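Local coordinates for protein tryptophan halogenase (Shewanella frigidimarina, PDB 2PYX) that probably acts as a flavin-dependent monooxygenase of the tryptophan halogenase family, binding FAD through a Rossmann-type nucleotide-binding fold, at residues Ile10-Gly15 against Ile21-Leu26; Leu25-His30 against Leu189-Ile194; Pro41-Thr46 against Gln377-Asn382. One frame throughout, in Å; residues are numbered along the deposited sequence. Where two conformers were deposited one is given.

Contact 1. Residues Ile10-Gly15 against Ile21-Leu26; sequences IIIVGG and ITAGLL
Ile12 and Ile10 of strand 9-13 pack on Ala23, Thr22 and Leu26 of helix 16-31 in a buried, wholly apolar strand-to-helix contact at the start of the fold. The strand lies inside the parallel part of a sheet, between strands 44-49 and 224-227. The chain leaves it through Gly14 and Gly15 and returns as the helix. The axes of strand residues 10-13 and helix residues 21-26 run nearly antiparallel, at 158°, and come within 9.8 Å.

Ile12 does most of the touching. Its CG1 stands anti to the carbonyl carbon and CD1 extends from it (chi2 165°), which carries the methyl across to the helix backbone. There CD1 meets Ala23 at both carbons, 3.7 Å from Ala23 CA and 3.7 Å from Ala23 CB. Ala23 has only a methyl here, so the isoleucine reaches right down to the helix surface. The same Ile12 CD1 also lies 4.2 Å from Thr22 CG2. Thr22 shows its methyl to the strand, while its hydroxyl OG1 bonds back to the carbonyl O of Ala18, one turn earlier in the helix. Two residues before Ile12, the branch methyl Ile10 CG2 meets Leu26 CD1 at 4.0 Å, the two side chains meeting at a slant.

Ile45 of strand 44-49 touches both Ile12 and Leu26 and continues this apolar layer. Helix 363-377 packs on Thr22 and Leu26.

The phi of Gly14, 112°, suits a residue without a side chain. Gly15 belongs to the predicted FAD site with Gly16, Thr17 and Ala18. Gly14, Gly16 and Gly19 fit a GxGxxG pattern. With the predicted site, this is consistent with the strand-turn-helix of a Rossmann-type dinucleotide-binding fold.

Contact 2. Residues Leu25-His30 against Leu189-Ile194; sequences LLAAEH and LGVTHI
Leu189 meets Ala27 of helix 16-31 where the chain comes down from helix 174-187 toward strand 192-195. That strand forms one edge of the Rossmann-type sheet and pairs in parallel with strand 44-49. The contact therefore packs the approach to an edge strand against the helix that follows strand 9-13.

Leu189 comes first and sets its CB against the methyl of Ala27, 3.9 Å from Ala27 CB. Its CG stands anti to the carbonyl carbon (chi1 -57°), and the side chain runs across the helix, bringing Leu189 CD1 to 3.9 Å from Gly24 O. Main chain also takes part: the carbonyl oxygen Leu189 O lies 3.8 Å from Ala27 CB, a van der Waals contact. Leu189 also touches His184 of the helix it has just left.

Gly190 turns the chain with a positive phi of 70°. The turn leads to Val191, whose backbone bonds to Cys185. Its CG2 methyl lies 4.3 Å from Ala27 CB, a looser contact than that of Leu189. Ala27 is thus met by both residues flanking the glycine, and Ile45 of strand 44-49 touches it as well.

From Thr192 the chain is strand. Thr192 and Ile194 bond through their backbones to strand 44-49. Between them, His193 NE2 is hydrogen-bonded to Glu49 OE1, and its ring stands edge-to-face with Trp20 of the same helix 16-31.

Contact 3. Residues Pro41-Thr46 against Gln377-Asn382; sequences PKLNIT and QQLPPN
Leu379 reaches from the loop after helix 363-377 to Leu43 and Lys42, just ahead of strand 44-49. Its CB points toward them and sends CG out anti to the backbone N (chi1 174°). From CG, the CD2 branch makes the contact. It sits 3.8 Å from Leu43 CD2, methyl against methyl, and the two leucines lie side by side with their chains pointing opposite ways. The same Leu379 CD2 touches the chain of Lys42, 4.1 Å from Lys42 CD. His30 CE1, near the end of helix 16-31, is also 3.7 Å from Leu379 CD2, and the His30 side chain touches Leu43 as well.

Both partners belong to the lead-in to strand 44-49, the second strand of the Rossmann-type sheet in chain order. The contact joins the N-terminal approach to this strand to the connection between helices 363-377 and 383-413. It lies away from the predicted sites.

Lys42 is extended to CD and then bends by rotation about the CG-CD bond (chi3 -63°). Its CD passes Leu379 CD2, and beyond the bend NZ is hydrogen-bonded to His30 ND1. The carbonyl O of Leu43 accepts a bond from Asn31 ND2.

Past Leu379, Asn382 takes the N-cap position of helix 383-413, where its OD1 accepts a bond from Val385 N.

How the contacts relate
From the N terminus, contact 1 closes first, a short loop between strand 9-13 and helix 16-31. Contact 2 starts on that same helix, sharing Leu25 and Leu26 with contact 1, and closes only at 189-194. Contact 3 opens inside that span, at 41-46, and closes far beyond it at 377-382, so contacts 2 and 3 cross. Contact 1 precedes contact 3 entirely. The three strands reached, 9-13, 44-49 and 192-195, lie side by side: Ile12 N is 2.8 Å from Thr46 O, and Thr192 N is 3.0 Å from Ile45 O. The contacts tie together helix 16-31, the three strands on the 192-195 side of the sheet and the 377-382 loop.

Contact 1. Residues Ile10-Gly15 against Ile21-Leu26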
loop_
_atom_site.group_PDB
_atom_site.type_symbol
_atom_site.label_atom_id
_atom_site.label_comp_id
_atom_site.label_asym_id
_atom_site.label_seq_id
_atom_site.Cartn_x
_atom_site.Cartn_y
_atom_site.Cartn_z
ATOM N N ILE A 10 -26.235 -5.571 -1.308
ATOM C CA ILE A 10 -24.925 -5.340 -0.707
ATOM C C ILE A 10 -24.919 -3.964 -0.080
ATOM O O ILE A 10 -25.182 -2.976 -0.770
ATOM C CB ILE A 10 -23.812 -5.342 -1.773
ATOM C CG1 ILE A 10 -23.942 -6.537 -2.715
ATOM C CG2 ILE A 10 -22.450 -5.345 -1.075
ATOM C CD1 ILE A 10 -23.888 -7.853 -2.044
ATOM N N ILE A 11 -24.626 -3.907 1.226
ATOM C CA ILE A 11 -24.595 -2.701 1.997
ATOM C C ILE A 11 -23.184 -2.429 2.489
ATOM O O ILE A 11 -22.601 -3.263 3.228
ATOM C CB ILE A 11 -25.564 -2.754 3.212
ATOM C CG1 ILE A 11 -26.971 -3.210 2.795
ATOM C CG2 ILE A 11 -25.572 -1.430 3.925
ATOM C CD1 ILE A 11 -27.600 -2.334 1.810
ATOM N N ILE A 12 -22.625 -1.294 2.084
ATOM C CA ILE A 12 -21.304 -0.826 2.500
ATOM C C ILE A 12 -21.475 0.240 3.557
ATOM O O ILE A 12 -22.153 1.243 3.329
ATOM C CB ILE A 12 -20.524 -0.261 1.300
ATOM C CG1 ILE A 12 -20.408 -1.316 0.184
ATOM C CG2 ILE A 12 -19.204 0.286 1.765
ATOM C CD1 ILE A 12 -19.989 -0.721 -1.132
ATOM N N VAL A 13 -20.865 0.025 4.716
ATOM C CA VAL A 13 -21.038 0.914 5.841
ATOM C C VAL A 13 -19.742 1.687 5.992
ATOM O O VAL A 13 -18.714 1.131 6.449
ATOM C CB VAL A 13 -21.400 0.148 7.127
ATOM C CG1 VAL A 13 -21.693 1.129 8.252
ATOM C CG2 VAL A 13 -22.628 -0.726 6.882
ATOM N N GLY A 14 -19.783 2.957 5.584
ATOM C CA GLY A 14 -18.615 3.782 5.533
ATOM C C GLY A 14 -18.204 4.132 4.118
ATOM O O GLY A 14 -18.323 3.318 3.206
ATOM N N GLY A 15 -17.752 5.370 3.941
ATOM C CA GLY A 15 -17.250 5.828 2.686
ATOM C C GLY A 15 -15.725 5.787 2.640
ATOM O O GLY A 15 -15.077 4.764 2.933
ATOM N N ILE A 21 -13.841 2.411 -3.143
ATOM C CA ILE A 21 -13.157 1.447 -4.014
ATOM C C ILE A 21 -13.955 0.145 -4.063
ATOM O O ILE A 21 -14.095 -0.481 -5.121
ATOM C CB ILE A 21 -11.707 1.206 -3.571
ATOM C CG1 ILE A 21 -10.850 2.425 -3.951
ATOM C CG2 ILE A 21 -11.125 -0.084 -4.195
ATOM C CD1 ILE A 21 -9.463 2.424 -3.309
ATOM N N THR A 22 -14.477 -0.267 -2.906
ATOM C CA THR A 22 -15.289 -1.477 -2.856
ATOM C C THR A 22 -16.513 -1.330 -3.761
ATOM O O THR A 22 -16.845 -2.208 -4.533
ATOM C CB THR A 22 -15.708 -1.827 -1.409
ATOM O OG1 THR A 22 -14.523 -1.992 -0.608
ATOM C CG2 THR A 22 -16.536 -3.095 -1.366
ATOM N N ALA A 23 -17.250 -0.233 -3.601
ATOM C CA ALA A 23 -18.448 -0.014 -4.408
ATOM C C ALA A 23 -18.140 -0.074 -5.894
ATOM O O ALA A 23 -18.837 -0.722 -6.669
ATOM C CB ALA A 23 -19.059 1.329 -4.054
ATOM N N GLY A 24 -17.065 0.597 -6.297
ATOM C CA GLY A 24 -16.709 0.669 -7.706
ATOM C C GLY A 24 -16.300 -0.654 -8.297
ATOM O O GLY A 24 -16.705 -1.034 -9.404
ATOM N N LEU A 25 -15.462 -1.380 -7.552
ATOM C CA LEU A 25 -15.004 -2.684 -8.036
ATOM C C LEU A 25 -16.174 -3.691 -8.136
ATOM O O LEU A 25 -16.269 -4.440 -9.086
ATOM C CB LEU A 25 -13.856 -3.227 -7.198
ATOM C CG LEU A 25 -12.529 -2.500 -7.402
ATOM C CD1 LEU A 25 -11.542 -3.038 -6.365
ATOM C CD2 LEU A 25 -11.993 -2.665 -8.813
ATOM N N LEU A 26 -17.054 -3.696 -7.141
ATOM C CA LEU A 26 -18.219 -4.572 -7.198
ATOM C C LEU A 26 -19.134 -4.224 -8.386
ATOM O O LEU A 26 -19.534 -5.111 -9.125
ATOM C CB LEU A 26 -19.053 -4.474 -5.909
ATOM C CG LEU A 26 -18.428 -5.172 -4.703
ATOM C CD1 LEU A 26 -19.253 -4.842 -3.459
ATOM C CD2 LEU A 26 -18.329 -6.671 -4.881
#

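Contact 2. Residues Leu25-His30 against Leu189-Ile194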
loop_
_atom_site.group_PDB
_atom_site.type_symbol
_atom_site.label_atom_id
_atom_site.label_comp_id
_atom_site.label_asym_id
_atom_site.label_seq_id
_atom_site.Cartn_x
_atom_site.Cartn_y
_atom_site.Cartn_z
ATOM N N LEU A 25 -15.462 -1.380 -7.552
ATOM C CA LEU A 25 -15.004 -2.684 -8.036
ATOM C C LEU A 25 -16.174 -3.691 -8.136
ATOM O O LEU A 25 -16.269 -4.440 -9.086
ATOM C CB LEU A 25 -13.856 -3.227 -7.198
ATOM C CG LEU A 25 -12.529 -2.500 -7.402
ATOM C CD1 LEU A 25 -11.542 -3.038 -6.365
ATOM C CD2 LEU A 25 -11.993 -2.665 -8.813
ATOM N N LEU A 26 -17.054 -3.696 -7.141
ATOM C CA LEU A 26 -18.219 -4.572 -7.198
ATOM C C LEU A 26 -19.134 -4.224 -8.386
ATOM O O LEU A 26 -19.534 -5.111 -9.125
ATOM C CB LEU A 26 -19.053 -4.474 -5.909
ATOM C CG LEU A 26 -18.428 -5.172 -4.703
ATOM C CD1 LEU A 26 -19.253 -4.842 -3.459
ATOM C CD2 LEU A 26 -18.329 -6.671 -4.881
ATOM N N ALA A 27 -19.467 -2.935 -8.531
ATOM C CA ALA A 27 -20.390 -2.520 -9.586
ATOM C C ALA A 27 -19.784 -2.791 -10.948
ATOM O O ALA A 27 -20.455 -3.285 -11.850
ATOM C CB ALA A 27 -20.726 -1.029 -9.444
ATOM N N ALA A 28 -18.506 -2.468 -11.116
ATOM C CA ALA A 28 -17.875 -2.644 -12.417
ATOM C C ALA A 28 -17.831 -4.131 -12.805
ATOM O O ALA A 28 -18.049 -4.508 -13.979
ATOM C CB ALA A 28 -16.484 -2.029 -12.438
ATOM N N GLU A 29 -17.532 -4.997 -11.843
ATOM C CA GLU A 29 -17.397 -6.427 -12.130
ATOM C C GLU A 29 -18.733 -7.083 -12.470
ATOM O O GLU A 29 -18.763 -7.938 -13.344
ATOM C CB GLU A 29 -16.704 -7.169 -10.974
ATOM C CG GLU A 29 -16.600 -8.655 -11.122
ATOM C CD GLU A 29 -15.704 -9.110 -12.256
ATOM O OE1 GLU A 29 -15.064 -8.290 -12.951
ATOM O OE2 GLU A 29 -15.650 -10.336 -12.472
ATOM N N HIS A 30 -19.806 -6.688 -11.780
ATOM C CA HIS A 30 -21.085 -7.407 -11.921
ATOM C C HIS A 30 -22.176 -6.701 -12.719
ATOM O O HIS A 30 -23.044 -7.364 -13.282
ATOM C CB HIS A 30 -21.622 -7.770 -10.538
ATOM C CG HIS A 30 -20.762 -8.791 -9.867
ATOM N ND1 HIS A 30 -20.830 -10.130 -10.176
ATOM C CD2 HIS A 30 -19.728 -8.643 -9.009
ATOM C CE1 HIS A 30 -19.898 -10.773 -9.492
ATOM N NE2 HIS A 30 -19.194 -9.893 -8.798
ATOM N N LEU A 189 -22.008 4.390 -12.078
ATOM C CA LEU A 189 -22.082 2.963 -11.726
ATOM C C LEU A 189 -23.299 2.574 -10.905
ATOM O O LEU A 189 -23.405 1.442 -10.479
ATOM C CB LEU A 189 -20.799 2.514 -11.005
ATOM C CG LEU A 189 -19.478 2.713 -11.739
ATOM C CD1 LEU A 189 -18.360 2.144 -10.897
ATOM C CD2 LEU A 189 -19.500 2.073 -13.094
ATOM N N GLY A 190 -24.267 3.474 -10.724
ATOM C CA GLY A 190 -25.540 3.109 -10.105
ATOM C C GLY A 190 -25.564 2.783 -8.617
ATOM O O GLY A 190 -26.534 2.172 -8.125
ATOM N N VAL A 191 -24.518 3.198 -7.904
ATOM C CA VAL A 191 -24.448 3.001 -6.463
ATOM C C VAL A 191 -25.364 4.013 -5.752
ATOM O O VAL A 191 -25.350 5.218 -6.067
ATOM C CB VAL A 191 -22.997 3.093 -5.979
ATOM C CG1 VAL A 191 -22.907 2.962 -4.463
ATOM C CG2 VAL A 191 -22.201 1.971 -6.661
ATOM N N THR A 192 -26.177 3.509 -4.835
ATOM C CA THR A 192 -27.039 4.358 -4.000
ATOM C C THR A 192 -26.252 4.862 -2.809
ATOM O O THR A 192 -25.599 4.082 -2.113
ATOM C CB THR A 192 -28.256 3.601 -3.547
ATOM O OG1 THR A 192 -29.012 3.180 -4.700
ATOM C CG2 THR A 192 -29.132 4.480 -2.632
ATOM N N HIS A 193 -26.305 6.177 -2.576
ATOM C CA HIS A 193 -25.536 6.835 -1.529
ATOM C C HIS A 193 -26.515 7.352 -0.470
ATOM O O HIS A 193 -27.453 8.096 -0.791
ATOM C CB HIS A 193 -24.765 7.983 -2.165
ATOM C CG HIS A 193 -23.758 8.641 -1.283
ATOM N ND1 HIS A 193 -23.141 9.829 -1.614
ATOM C CD2 HIS A 193 -23.214 8.250 -0.105
ATOM C CE1 HIS A 193 -22.266 10.141 -0.678
ATOM N NE2 HIS A 193 -22.306 9.211 0.264
ATOM N N ILE A 194 -26.298 6.968 0.776
ATOM C CA ILE A 194 -27.107 7.484 1.903
ATOM C C ILE A 194 -26.146 8.147 2.849
ATOM O O ILE A 194 -25.146 7.541 3.241
ATOM C CB ILE A 194 -27.864 6.381 2.648
ATOM C CG1 ILE A 194 -28.860 5.701 1.729
ATOM C CG2 ILE A 194 -28.567 6.963 3.892
ATOM C CD1 ILE A 194 -29.499 4.476 2.347
#

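Contact 3. Residues Pro41-Thr46 against Gln377-Asn382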
loop_
_atom_site.group_PDB
_atom_site.type_symbol
_atom_site.label_atom_id
_atom_site.label_comp_id
_atom_site.label_asym_id
_atom_site.label_seq_id
_atom_site.Cartn_x
_atom_site.Cartn_y
_atom_site.Cartn_z
ATOM N N PRO A 41 -29.501 -4.518 -13.164
ATOM C CA PRO A 41 -28.200 -5.072 -12.778
ATOM C C PRO A 41 -28.287 -6.155 -11.717
ATOM O O PRO A 41 -29.246 -6.218 -10.943
ATOM C CB PRO A 41 -27.475 -3.863 -12.223
ATOM C CG PRO A 41 -28.539 -3.009 -11.680
ATOM C CD PRO A 41 -29.739 -3.200 -12.548
ATOM N N LYS A 42 -27.254 -6.992 -11.689
ATOM C CA LYS A 42 -27.183 -8.050 -10.716
ATOM C C LYS A 42 -27.248 -7.549 -9.285
ATOM O O LYS A 42 -28.030 -8.075 -8.470
ATOM C CB LYS A 42 -25.889 -8.870 -10.892
ATOM C CG LYS A 42 -25.858 -10.133 -10.045
ATOM C CD LYS A 42 -24.503 -10.821 -10.064
ATOM C CE LYS A 42 -24.090 -11.299 -11.395
ATOM N NZ LYS A 42 -22.742 -12.025 -11.335
ATOM N N LEU A 43 -26.372 -6.598 -8.948
ATOM C CA LEU A 43 -26.180 -6.188 -7.582
ATOM C C LEU A 43 -26.846 -4.850 -7.320
ATOM O O LEU A 43 -26.739 -3.919 -8.132
ATOM C CB LEU A 43 -24.694 -6.001 -7.231
ATOM C CG LEU A 43 -23.808 -7.233 -7.411
ATOM C CD1 LEU A 43 -22.410 -6.891 -6.946
ATOM C CD2 LEU A 43 -24.349 -8.433 -6.672
ATOM N N ASN A 44 -27.459 -4.763 -6.154
ATOM C CA ASN A 44 -28.021 -3.520 -5.649
ATOM C C ASN A 44 -27.121 -3.084 -4.511
ATOM O O ASN A 44 -27.157 -3.649 -3.412
ATOM C CB ASN A 44 -29.464 -3.712 -5.168
ATOM C CG ASN A 44 -30.116 -2.400 -4.727
ATOM O OD1 ASN A 44 -29.778 -1.333 -5.225
ATOM N ND2 ASN A 44 -31.045 -2.488 -3.771
ATOM N N ILE A 45 -26.269 -2.106 -4.800
ATOM C CA ILE A 45 -25.240 -1.671 -3.868
ATOM C C ILE A 45 -25.613 -0.314 -3.258
ATOM O O ILE A 45 -25.884 0.639 -3.987
ATOM C CB ILE A 45 -23.894 -1.542 -4.590
ATOM C CG1 ILE A 45 -23.480 -2.838 -5.288
ATOM C CG2 ILE A 45 -22.811 -1.074 -3.601
ATOM C CD1 ILE A 45 -22.453 -2.584 -6.345
ATOM N N THR A 46 -25.664 -0.257 -1.933
ATOM C CA THR A 46 -25.924 0.958 -1.184
ATOM C C THR A 46 -24.746 1.222 -0.250
ATOM O O THR A 46 -24.301 0.323 0.473
ATOM C CB THR A 46 -27.223 0.820 -0.360
ATOM O OG1 THR A 46 -28.337 0.541 -1.230
ATOM C CG2 THR A 46 -27.501 2.090 0.478
ATOM N N GLN A 377 -14.504 -10.934 -7.250
ATOM C CA GLN A 377 -14.212 -12.154 -8.006
ATOM C C GLN A 377 -14.815 -13.423 -7.415
ATOM O O GLN A 377 -14.973 -14.421 -8.115
ATOM C CB GLN A 377 -12.718 -12.328 -8.148
ATOM C CG GLN A 377 -12.068 -11.195 -8.895
ATOM C CD GLN A 377 -10.614 -11.375 -9.105
ATOM O OE1 GLN A 377 -10.193 -12.033 -10.057
ATOM N NE2 GLN A 377 -9.823 -10.737 -8.275
ATOM N N GLN A 378 -15.156 -13.371 -6.139
ATOM C CA GLN A 378 -15.692 -14.524 -5.433
ATOM C C GLN A 378 -17.032 -14.202 -4.769
ATOM O O GLN A 378 -17.301 -14.631 -3.663
ATOM C CB GLN A 378 -14.702 -14.985 -4.372
ATOM C CG GLN A 378 -13.407 -15.443 -4.982
ATOM C CD GLN A 378 -12.599 -16.347 -4.079
ATOM O OE1 GLN A 378 -13.108 -17.327 -3.570
ATOM N NE2 GLN A 378 -11.357 -16.000 -3.859
ATOM N N LEU A 379 -17.897 -13.470 -5.462
ATOM C CA LEU A 379 -19.180 -13.122 -4.899
ATOM C C LEU A 379 -19.920 -14.417 -4.581
ATOM O O LEU A 379 -20.106 -15.269 -5.440
ATOM C CB LEU A 379 -19.964 -12.295 -5.915
ATOM C CG LEU A 379 -21.408 -11.965 -5.522
ATOM C CD1 LEU A 379 -21.432 -10.904 -4.485
ATOM C CD2 LEU A 379 -22.234 -11.568 -6.731
ATOM N N PRO A 380 -20.300 -14.600 -3.323
ATOM C CA PRO A 380 -20.951 -15.879 -3.033
ATOM C C PRO A 380 -22.287 -16.037 -3.736
ATOM O O PRO A 380 -23.074 -15.076 -3.772
ATOM C CB PRO A 380 -21.164 -15.839 -1.525
ATOM C CG PRO A 380 -20.266 -14.798 -1.025
ATOM C CD PRO A 380 -20.155 -13.787 -2.111
ATOM N N PRO A 381 -22.553 -17.231 -4.302
ATOM C CA PRO A 381 -23.863 -17.433 -4.908
ATOM C C PRO A 381 -25.020 -17.233 -3.969
ATOM O O PRO A 381 -26.054 -16.686 -4.356
ATOM C CB PRO A 381 -23.790 -18.885 -5.390
ATOM C CG PRO A 381 -22.322 -19.101 -5.701
ATOM C CD PRO A 381 -21.618 -18.344 -4.587
ATOM N N ASN A 382 -24.865 -17.682 -2.738
ATOM C CA ASN A 382 -25.943 -17.645 -1.741
ATOM C C ASN A 382 -25.357 -17.838 -0.335
ATOM O O ASN A 382 -24.133 -17.999 -0.163
ATOM C CB ASN A 382 -27.000 -18.717 -2.060
ATOM C CG ASN A 382 -26.418 -20.138 -2.086
ATOM O OD1 ASN A 382 -25.626 -20.501 -1.214
ATOM N ND2 ASN A 382 -26.785 -20.927 -3.104
#